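Local coordinates for small archaeal modifier protein 1 (Haloferax volcanii, PDB 3PO0) that tags lysine residues of target proteins through its C-terminus, as ubiquitin does, and carries sulfur in molybdenum cofactor biosynthesis, at residues Glu4-Ala9 / Gly77-Leu82; Asn60-Gly65 / Ala81-Val86. All coordinates share one frame; numbering follows the deposited sequence.

Contact 1: Glu4-Ala9 / Gly77-Leu82; sequences EWKLFA and GDELAL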
ATOM      1  N   GLU A   4      -7.657   5.799   0.579  1.00 19.40           N
ATOM      2  CA  GLU A   4      -7.440   5.298  -0.764  1.00 19.23           C
ATOM      3  C   GLU A   4      -5.974   5.107  -1.032  1.00 16.61           C
ATOM      4  O   GLU A   4      -5.154   5.953  -0.667  1.00 19.62           O
ATOM      5  CB  GLU A   4      -8.009   6.271  -1.790  1.00 22.37           C
ATOM      6  CG  GLU A   4      -9.495   6.494  -1.613  1.00 28.55           C
ATOM      7  CD  GLU A   4     -10.110   7.273  -2.744  1.00 31.57           C
ATOM      8  OE1 GLU A   4      -9.365   7.974  -3.473  1.00 26.09           O
ATOM      9  OE2 GLU A   4     -11.346   7.166  -2.905  1.00 36.80           O
ATOM     10  N   TRP A   5      -5.673   3.987  -1.671  1.00 17.61           N
ATOM     11  CA  TRP A   5      -4.348   3.665  -2.154  1.00 15.73           C
ATOM     12  C   TRP A   5      -4.225   4.020  -3.622  1.00 16.56           C
ATOM     13  O   TRP A   5      -5.054   3.607  -4.436  1.00 18.50           O
ATOM     14  CB  TRP A   5      -4.116   2.159  -2.017  1.00 16.47           C
ATOM     15  CG  TRP A   5      -3.811   1.697  -0.623  1.00 15.26           C
ATOM     16  CD1 TRP A   5      -4.686   1.182   0.293  1.00 16.07           C
ATOM     17  CD2 TRP A   5      -2.541   1.748   0.015  1.00 15.39           C
ATOM     18  NE1 TRP A   5      -4.022   0.897   1.469  1.00 15.84           N
ATOM     19  CE2 TRP A   5      -2.701   1.235   1.317  1.00 15.29           C
ATOM     20  CE3 TRP A   5      -1.265   2.173  -0.393  1.00 12.44           C
ATOM     21  CZ2 TRP A   5      -1.644   1.146   2.219  1.00 15.64           C
ATOM     22  CZ3 TRP A   5      -0.218   2.075   0.501  1.00 16.10           C
ATOM     23  CH2 TRP A   5      -0.412   1.561   1.794  1.00 15.98           C
ATOM     24  N   LYS A   6      -3.176   4.755  -3.960  1.00 15.63           N
ATOM     25  CA  LYS A   6      -2.850   4.992  -5.363  1.00 16.25           C
ATOM     26  C   LYS A   6      -1.690   4.079  -5.719  1.00 16.70           C
ATOM     27  O   LYS A   6      -0.708   3.997  -4.970  1.00 16.92           O
ATOM     28  CB  LYS A   6      -2.491   6.452  -5.582  1.00 15.79           C
ATOM     29  CG  LYS A   6      -3.510   7.397  -4.993  1.00 18.81           C
ATOM     30  CD  LYS A   6      -4.900   7.207  -5.593  1.00 20.80           C
ATOM     31  CE  LYS A   6      -5.926   8.083  -4.873  1.00 25.39           C
ATOM     32  NZ  LYS A   6      -7.295   7.988  -5.444  1.00 26.40           N
ATOM     33  N   LEU A   7      -1.817   3.384  -6.846  1.00 13.35           N
ATOM     34  CA  LEU A   7      -0.822   2.408  -7.296  1.00 14.13           C
ATOM     35  C   LEU A   7      -0.205   2.867  -8.597  1.00 17.20           C
ATOM     36  O   LEU A   7      -0.863   3.539  -9.391  1.00 20.77           O
ATOM     37  CB  LEU A   7      -1.464   1.047  -7.523  1.00 16.38           C
ATOM     38  CG  LEU A   7      -2.265   0.510  -6.327  1.00 19.55           C
ATOM     39  CD1 LEU A   7      -2.898  -0.854  -6.618  1.00 19.71           C
ATOM     40  CD2 LEU A   7      -1.392   0.437  -5.084  1.00 22.21           C
ATOM     41  N   PHE A   8       1.059   2.509  -8.807  1.00 16.56           N
ATOM     42  CA  PHE A   8       1.818   3.008  -9.948  1.00 15.92           C
ATOM     43  C   PHE A   8       2.660   1.931 -10.581  1.00 19.81           C
ATOM     44  O   PHE A   8       3.008   0.950  -9.932  1.00 19.67           O
ATOM     45  CB  PHE A   8       2.724   4.148  -9.506  1.00 14.75           C
ATOM     46  CG  PHE A   8       1.975   5.277  -8.906  1.00 16.05           C
ATOM     47  CD1 PHE A   8       1.528   6.321  -9.701  1.00 15.77           C
ATOM     48  CD2 PHE A   8       1.687   5.292  -7.554  1.00 16.85           C
ATOM     49  CE1 PHE A   8       0.803   7.361  -9.153  1.00 16.82           C
ATOM     50  CE2 PHE A   8       0.948   6.322  -6.997  1.00 15.76           C
ATOM     51  CZ  PHE A   8       0.513   7.368  -7.791  1.00 18.02           C
ATOM     52  N   ALA A   9       2.994   2.136 -11.849  1.00 21.13           N
ATOM     53  CA  ALA A   9       3.901   1.255 -12.579  1.00 24.96           C
ATOM     54  C   ALA A   9       3.488  -0.211 -12.486  1.00 25.29           C
ATOM     55  O   ALA A   9       2.323  -0.541 -12.676  1.00 23.81           O
ATOM     56  CB  ALA A   9       5.336   1.448 -12.090  1.00 26.99           C
ATOM     57  N   GLY A  77      -9.858   9.729   5.037  1.00 21.53           N
ATOM     58  CA  GLY A  77      -9.489  10.699   4.026  1.00 23.26           C
ATOM     59  C   GLY A  77      -8.050  10.602   3.553  1.00 24.14           C
ATOM     60  O   GLY A  77      -7.669  11.307   2.623  1.00 24.74           O
ATOM     61  N   ASP A  78      -7.254   9.730   4.177  1.00 18.61           N
ATOM     62  CA  ASP A  78      -5.853   9.598   3.790  1.00 15.69           C
ATOM     63  C   ASP A  78      -5.707   9.194   2.335  1.00 16.93           C
ATOM     64  O   ASP A  78      -6.518   8.428   1.799  1.00 18.37           O
ATOM     65  CB  ASP A  78      -5.118   8.555   4.635  1.00 17.19           C
ATOM     66  CG  ASP A  78      -4.699   9.081   5.997  1.00 17.42           C
ATOM     67  OD1 ASP A  78      -4.765  10.305   6.224  1.00 20.79           O
ATOM     68  OD2 ASP A  78      -4.276   8.252   6.826  1.00 19.98           O
ATOM     69  N   GLU A  79      -4.654   9.702   1.708  1.00 16.12           N
ATOM     70  CA  GLU A  79      -4.228   9.216   0.413  1.00 18.03           C
ATOM     71  C   GLU A  79      -2.897   8.511   0.607  1.00 17.35           C
ATOM     72  O   GLU A  79      -1.904   9.135   0.967  1.00 18.39           O
ATOM     73  CB  GLU A  79      -4.063  10.360  -0.577  1.00 21.93           C
ATOM     74  CG  GLU A  79      -3.565   9.878  -1.914  1.00 28.97           C
ATOM     75  CD  GLU A  79      -3.864  10.845  -3.026  1.00 38.41           C
ATOM     76  OE1 GLU A  79      -4.108  12.039  -2.740  1.00 40.06           O
ATOM     77  OE2 GLU A  79      -3.872  10.394  -4.184  1.00 39.52           O
ATOM     78  N   LEU A  80      -2.902   7.200   0.390  1.00 13.72           N
ATOM     79  CA  LEU A  80      -1.725   6.363   0.541  1.00 12.67           C
ATOM     80  C   LEU A  80      -1.231   6.007  -0.850  1.00 15.15           C
ATOM     81  O   LEU A  80      -2.020   5.909  -1.781  1.00 17.72           O
ATOM     82  CB  LEU A  80      -2.087   5.085   1.316  1.00 13.54           C
ATOM     83  CG  LEU A  80      -2.845   5.375   2.618  1.00 17.08           C
ATOM     84  CD1 LEU A  80      -3.453   4.116   3.225  1.00 20.34           C
ATOM     85  CD2 LEU A  80      -1.925   6.070   3.604  1.00 22.20           C
ATOM     86  N   ALA A  81       0.070   5.816  -0.997  1.00 13.16           N
ATOM     87  CA  ALA A  81       0.610   5.437  -2.286  1.00 14.20           C
ATOM     88  C   ALA A  81       1.633   4.331  -2.142  1.00 11.42           C
ATOM     89  O   ALA A  81       2.324   4.240  -1.126  1.00 13.95           O
ATOM     90  CB  ALA A  81       1.231   6.633  -2.978  1.00 15.67           C
ATOM     91  N   LEU A  82       1.718   3.499  -3.176  1.00 14.05           N
ATOM     92  CA  LEU A  82       2.739   2.456  -3.269  1.00 15.59           C
ATOM     93  C   LEU A  82       3.505   2.622  -4.577  1.00 14.07           C
ATOM     94  O   LEU A  82       2.912   2.583  -5.657  1.00 17.46           O
ATOM     95  CB  LEU A  82       2.102   1.067  -3.305  1.00 21.95           C
ATOM     96  CG  LEU A  82       1.695   0.299  -2.061  1.00 21.21           C
ATOM     97  CD1 LEU A  82       1.423  -1.136  -2.485  1.00 22.24           C
ATOM     98  CD2 LEU A  82       2.762   0.360  -0.991  1.00 20.03           C
TER
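Strands E4-L7 and E79-L82 run parallel, their axes 30° apart, through the bridges E4-E79, W5-L80 and K6-A81; this central pairing of the first and last strands is the hallmark of the beta-grasp fold of ubiquitin and ThiS. Four backbone bonds form the ladder, from E4 N to D78 O (3.1 Å) through to L82 N to K6 O (3.1 Å).

On the face turned to helix 30-40, W5 packs with L80 and L82. Its six-membered ring takes CB of L80 over one face, 3.5 Å from the centroid and almost straight above it, a CH-pi contact. CG of L82 comes obliquely to CZ3 (3.7 Å), and L34 and L37 of that helix also touch the W5 side chain. With an alanine in place of W5, L80 and L82 would probably lose the indole they pack on, opening a gap toward L34 and L37.

The opposite face is polar at the E4 end. The chain of K6 bends at chi2 (-60°), and NZ reaches E4 OE1 on its anti side, 31° out of the carboxylate plane, in a salt bridge of 2.9 Å that stays within strand 2-7; NZ is also hydrogen-bonded to T19 OG1 of strand 19-23, its strongest polar partner. E79 crosses the lysine chain at about a right angle, its OE2 near K6 CG and CE but too far from NZ for a salt bridge. Toward the other end, the F8 ring turns its edge to the neighbouring strand, with CD2 3.5 Å from L82 O in the ring plane.

Contact 2: Asn60-Gly65 / Ala81-Val86; sequences NVLRNG and ALFPPV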
ATOM      1  N   ASN A  60       8.150   1.570  -1.868  1.00 22.69           N
ATOM      2  CA  ASN A  60       7.983   2.858  -1.201  1.00 20.92           C
ATOM      3  C   ASN A  60       6.533   3.106  -0.854  1.00 19.11           C
ATOM      4  O   ASN A  60       5.682   3.160  -1.738  1.00 19.51           O
ATOM      5  CB  ASN A  60       8.502   4.011  -2.067  1.00 25.48           C
ATOM      6  CG  ASN A  60       9.993   3.928  -2.317  1.00 36.03           C
ATOM      7  OD1 ASN A  60      10.442   4.000  -3.458  1.00 45.58           O
ATOM      8  ND2 ASN A  60      10.770   3.772  -1.248  1.00 38.70           N
ATOM      9  N   VAL A  61       6.267   3.238   0.443  1.00 14.84           N
ATOM     10  CA  VAL A  61       4.936   3.544   0.951  1.00 15.92           C
ATOM     11  C   VAL A  61       4.859   5.016   1.378  1.00 18.22           C
ATOM     12  O   VAL A  61       5.699   5.485   2.137  1.00 16.18           O
ATOM     13  CB  VAL A  61       4.614   2.660   2.174  1.00 18.96           C
ATOM     14  CG1 VAL A  61       3.188   2.859   2.596  1.00 17.24           C
ATOM     15  CG2 VAL A  61       4.858   1.198   1.851  1.00 22.05           C
ATOM     16  N   LEU A  62       3.866   5.741   0.872  1.00 15.25           N
ATOM     17  CA  LEU A  62       3.641   7.128   1.268  1.00 14.47           C
ATOM     18  C   LEU A  62       2.281   7.284   1.920  1.00 15.34           C
ATOM     19  O   LEU A  62       1.329   6.597   1.554  1.00 16.25           O
ATOM     20  CB  LEU A  62       3.699   8.077   0.064  1.00 13.66           C
ATOM     21  CG  LEU A  62       4.922   8.078  -0.848  1.00 19.16           C
ATOM     22  CD1 LEU A  62       4.778   9.253  -1.817  1.00 20.93           C
ATOM     23  CD2 LEU A  62       6.225   8.180  -0.070  1.00 22.90           C
ATOM     24  N   ARG A  63       2.206   8.192   2.885  1.00 14.96           N
ATOM     25  CA  ARG A  63       0.934   8.625   3.451  1.00 12.67           C
ATOM     26  C   ARG A  63       0.835  10.134   3.332  1.00 14.41           C
ATOM     27  O   ARG A  63       1.669  10.859   3.880  1.00 16.99           O
ATOM     28  CB  ARG A  63       0.791   8.185   4.916  1.00 13.53           C
ATOM     29  CG  ARG A  63      -0.502   8.679   5.534  1.00 14.51           C
ATOM     30  CD  ARG A  63      -0.565   8.445   7.046  1.00 14.79           C
ATOM     31  NE  ARG A  63      -1.742   9.107   7.590  1.00 14.32           N
ATOM     32  CZ  ARG A  63      -1.728  10.037   8.538  1.00 18.48           C
ATOM     33  NH1 ARG A  63      -0.588  10.402   9.110  1.00 20.84           N
ATOM     34  NH2 ARG A  63      -2.863  10.599   8.913  1.00 23.29           N
ATOM     35  N   ASN A  64      -0.152  10.601   2.569  1.00 16.48           N
ATOM     36  CA  ASN A  64      -0.339  12.035   2.322  1.00 15.51           C
ATOM     37  C   ASN A  64       0.923  12.723   1.835  1.00 18.70           C
ATOM     38  O   ASN A  64       1.250  13.850   2.245  1.00 20.23           O
ATOM     39  CB  ASN A  64      -0.942  12.712   3.553  1.00 16.12           C
ATOM     40  CG  ASN A  64      -2.265  12.082   3.948  1.00 18.62           C
ATOM     41  OD1 ASN A  64      -3.072  11.734   3.087  1.00 18.69           O
ATOM     42  ND2 ASN A  64      -2.484  11.912   5.244  1.00 16.97           N
ATOM     43  N   GLY A  65       1.634  12.040   0.947  1.00 17.70           N
ATOM     44  CA  GLY A  65       2.770  12.648   0.271  1.00 18.02           C
ATOM     45  C   GLY A  65       4.117  12.391   0.917  1.00 22.56           C
ATOM     46  O   GLY A  65       5.160  12.705   0.325  1.00 25.49           O
ATOM     47  N   ALA A  81       0.070   5.816  -0.997  1.00 13.16           N
ATOM     48  CA  ALA A  81       0.610   5.437  -2.286  1.00 14.20           C
ATOM     49  C   ALA A  81       1.633   4.331  -2.142  1.00 11.42           C
ATOM     50  O   ALA A  81       2.324   4.240  -1.126  1.00 13.95           O
ATOM     51  CB  ALA A  81       1.231   6.633  -2.978  1.00 15.67           C
ATOM     52  N   LEU A  82       1.718   3.499  -3.176  1.00 14.05           N
ATOM     53  CA  LEU A  82       2.739   2.456  -3.269  1.00 15.59           C
ATOM     54  C   LEU A  82       3.505   2.622  -4.577  1.00 14.07           C
ATOM     55  O   LEU A  82       2.912   2.583  -5.657  1.00 17.46           O
ATOM     56  CB  LEU A  82       2.102   1.067  -3.305  1.00 21.95           C
ATOM     57  CG  LEU A  82       1.695   0.299  -2.061  1.00 21.21           C
ATOM     58  CD1 LEU A  82       1.423  -1.136  -2.485  1.00 22.24           C
ATOM     59  CD2 LEU A  82       2.762   0.360  -0.991  1.00 20.03           C
ATOM     60  N   PHE A  83       4.814   2.800  -4.475  1.00 17.71           N
ATOM     61  CA  PHE A  83       5.675   2.894  -5.651  1.00 20.30           C
ATOM     62  C   PHE A  83       6.704   1.775  -5.633  1.00 24.24           C
ATOM     63  O   PHE A  83       7.341   1.543  -4.617  1.00 26.18           O
ATOM     64  CB  PHE A  83       6.433   4.225  -5.667  1.00 23.09           C
ATOM     65  CG  PHE A  83       5.574   5.430  -5.901  1.00 25.05           C
ATOM     66  CD1 PHE A  83       5.291   5.856  -7.188  1.00 25.45           C
ATOM     67  CD2 PHE A  83       5.099   6.174  -4.838  1.00 28.54           C
ATOM     68  CE1 PHE A  83       4.525   6.984  -7.410  1.00 24.86           C
ATOM     69  CE2 PHE A  83       4.326   7.306  -5.055  1.00 32.98           C
ATOM     70  CZ  PHE A  83       4.040   7.708  -6.343  1.00 28.00           C
ATOM     71  N   PRO A  84       6.874   1.086  -6.766  1.00 26.52           N
ATOM     72  CA  PRO A  84       7.930   0.086  -6.941  1.00 33.69           C
ATOM     73  C   PRO A  84       9.231   0.752  -7.371  1.00 37.15           C
ATOM     74  O   PRO A  84       9.212   1.904  -7.795  1.00 36.49           O
ATOM     75  CB  PRO A  84       7.393  -0.768  -8.089  1.00 39.55           C
ATOM     76  CG  PRO A  84       6.607   0.189  -8.915  1.00 36.83           C
ATOM     77  CD  PRO A  84       5.993   1.177  -7.944  1.00 29.51           C
ATOM     78  N   PRO A  85      10.357   0.033  -7.277  1.00 40.21           N
ATOM     79  CA  PRO A  85      11.593   0.566  -7.856  1.00 55.58           C
ATOM     80  C   PRO A  85      11.536   0.470  -9.379  1.00 79.57           C
ATOM     81  O   PRO A  85      10.745  -0.312  -9.906  1.00 68.89           O
ATOM     82  CB  PRO A  85      12.664  -0.372  -7.301  1.00 53.40           C
ATOM     83  CG  PRO A  85      11.943  -1.655  -7.068  1.00 49.95           C
ATOM     84  CD  PRO A  85      10.568  -1.268  -6.617  1.00 43.80           C
ATOM     85  N   VAL A  86      12.352   1.253 -10.078  1.00121.60           N
ATOM     86  CA  VAL A  86      12.375   1.205 -11.536  1.00160.91           C
ATOM     87  C   VAL A  86      13.148  -0.015 -12.030  1.00198.19           C
ATOM     88  O   VAL A  86      14.005  -0.541 -11.324  1.00202.64           O
ATOM     89  CB  VAL A  86      12.978   2.487 -12.146  1.00164.48           C
ATOM     90  CG1 VAL A  86      12.096   3.687 -11.838  1.00161.55           C
ATOM     91  CG2 VAL A  86      14.389   2.710 -11.631  1.00168.16           C
TER
HETATM   92  O   HOH W   1      10.240   3.685  -6.065  1.00 44.62           O
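V61 and L82 form the apolar centre, a non-hydrogen-bonded antiparallel pair whose side chains lie alongside each other and point the same way, with CG2 of V61 3.6 Å from CD2 of L82. With chi1 at -173°, V61 holds CG1 anti to its backbone N and leaves CG2 as the branch that meets the leucine. On the other face of the sheet, L62 and A81 meet through their CB atoms at 4.2 Å. The L62 chain also crosses obliquely toward F83, its CD1 3.8 Å from CE2 of the phenylalanine.

The backbone frame is regular antiparallel sheet, the two strands running at 159°. Around the central pair, N60-F83 and L62-A81 are both hydrogen-bonded pairs, each closed by two bonds. N60 N to F83 O and F83 N to N60 O are each 2.9 Å long and equally straight, while A81 N to L62 O is 3.0 Å.

At the polar edge, where the strand gives way to P84, a water is hydrogen-bonded to N60 OD1 (2.6 Å) and to P84 O (2.7 Å), bridging the exposed amide to the backbone beyond the last strand pair.

Within the beta-grasp sheet, strand 79-83 lies between strands 60-63 and 2-7. The V61-L82 face is turned to helix 30-40, V61 touching V30 and L82 touching L34 and L37, while L11 of helix 9-15 also packs on L82; on the reverse face the F83 ring stacks with F8 beside strand 2-7.

Contacts 1 and 2 are the two flanks of strand 79-83, and they share A81 and L82: contact 1 adds a parallel neighbour, contact 2 an antiparallel one. Contact 1 is the more buried, with six of its ten touching residues buried and 517 Å² of surface lost between the segments, against three of six and 325 Å² in contact 2. Contact 1 packs the W5 indole against leucines on its buried face and carries the E4-K6 salt bridge along one strand on the other; contact 2 relies on aliphatic pairs, F83 beside L62 and a water-bridged amide. They also touch: D78 OD2 and R63 NE form a salt bridge of 2.8 Å, and CD2 of L80 packs on CG of R63.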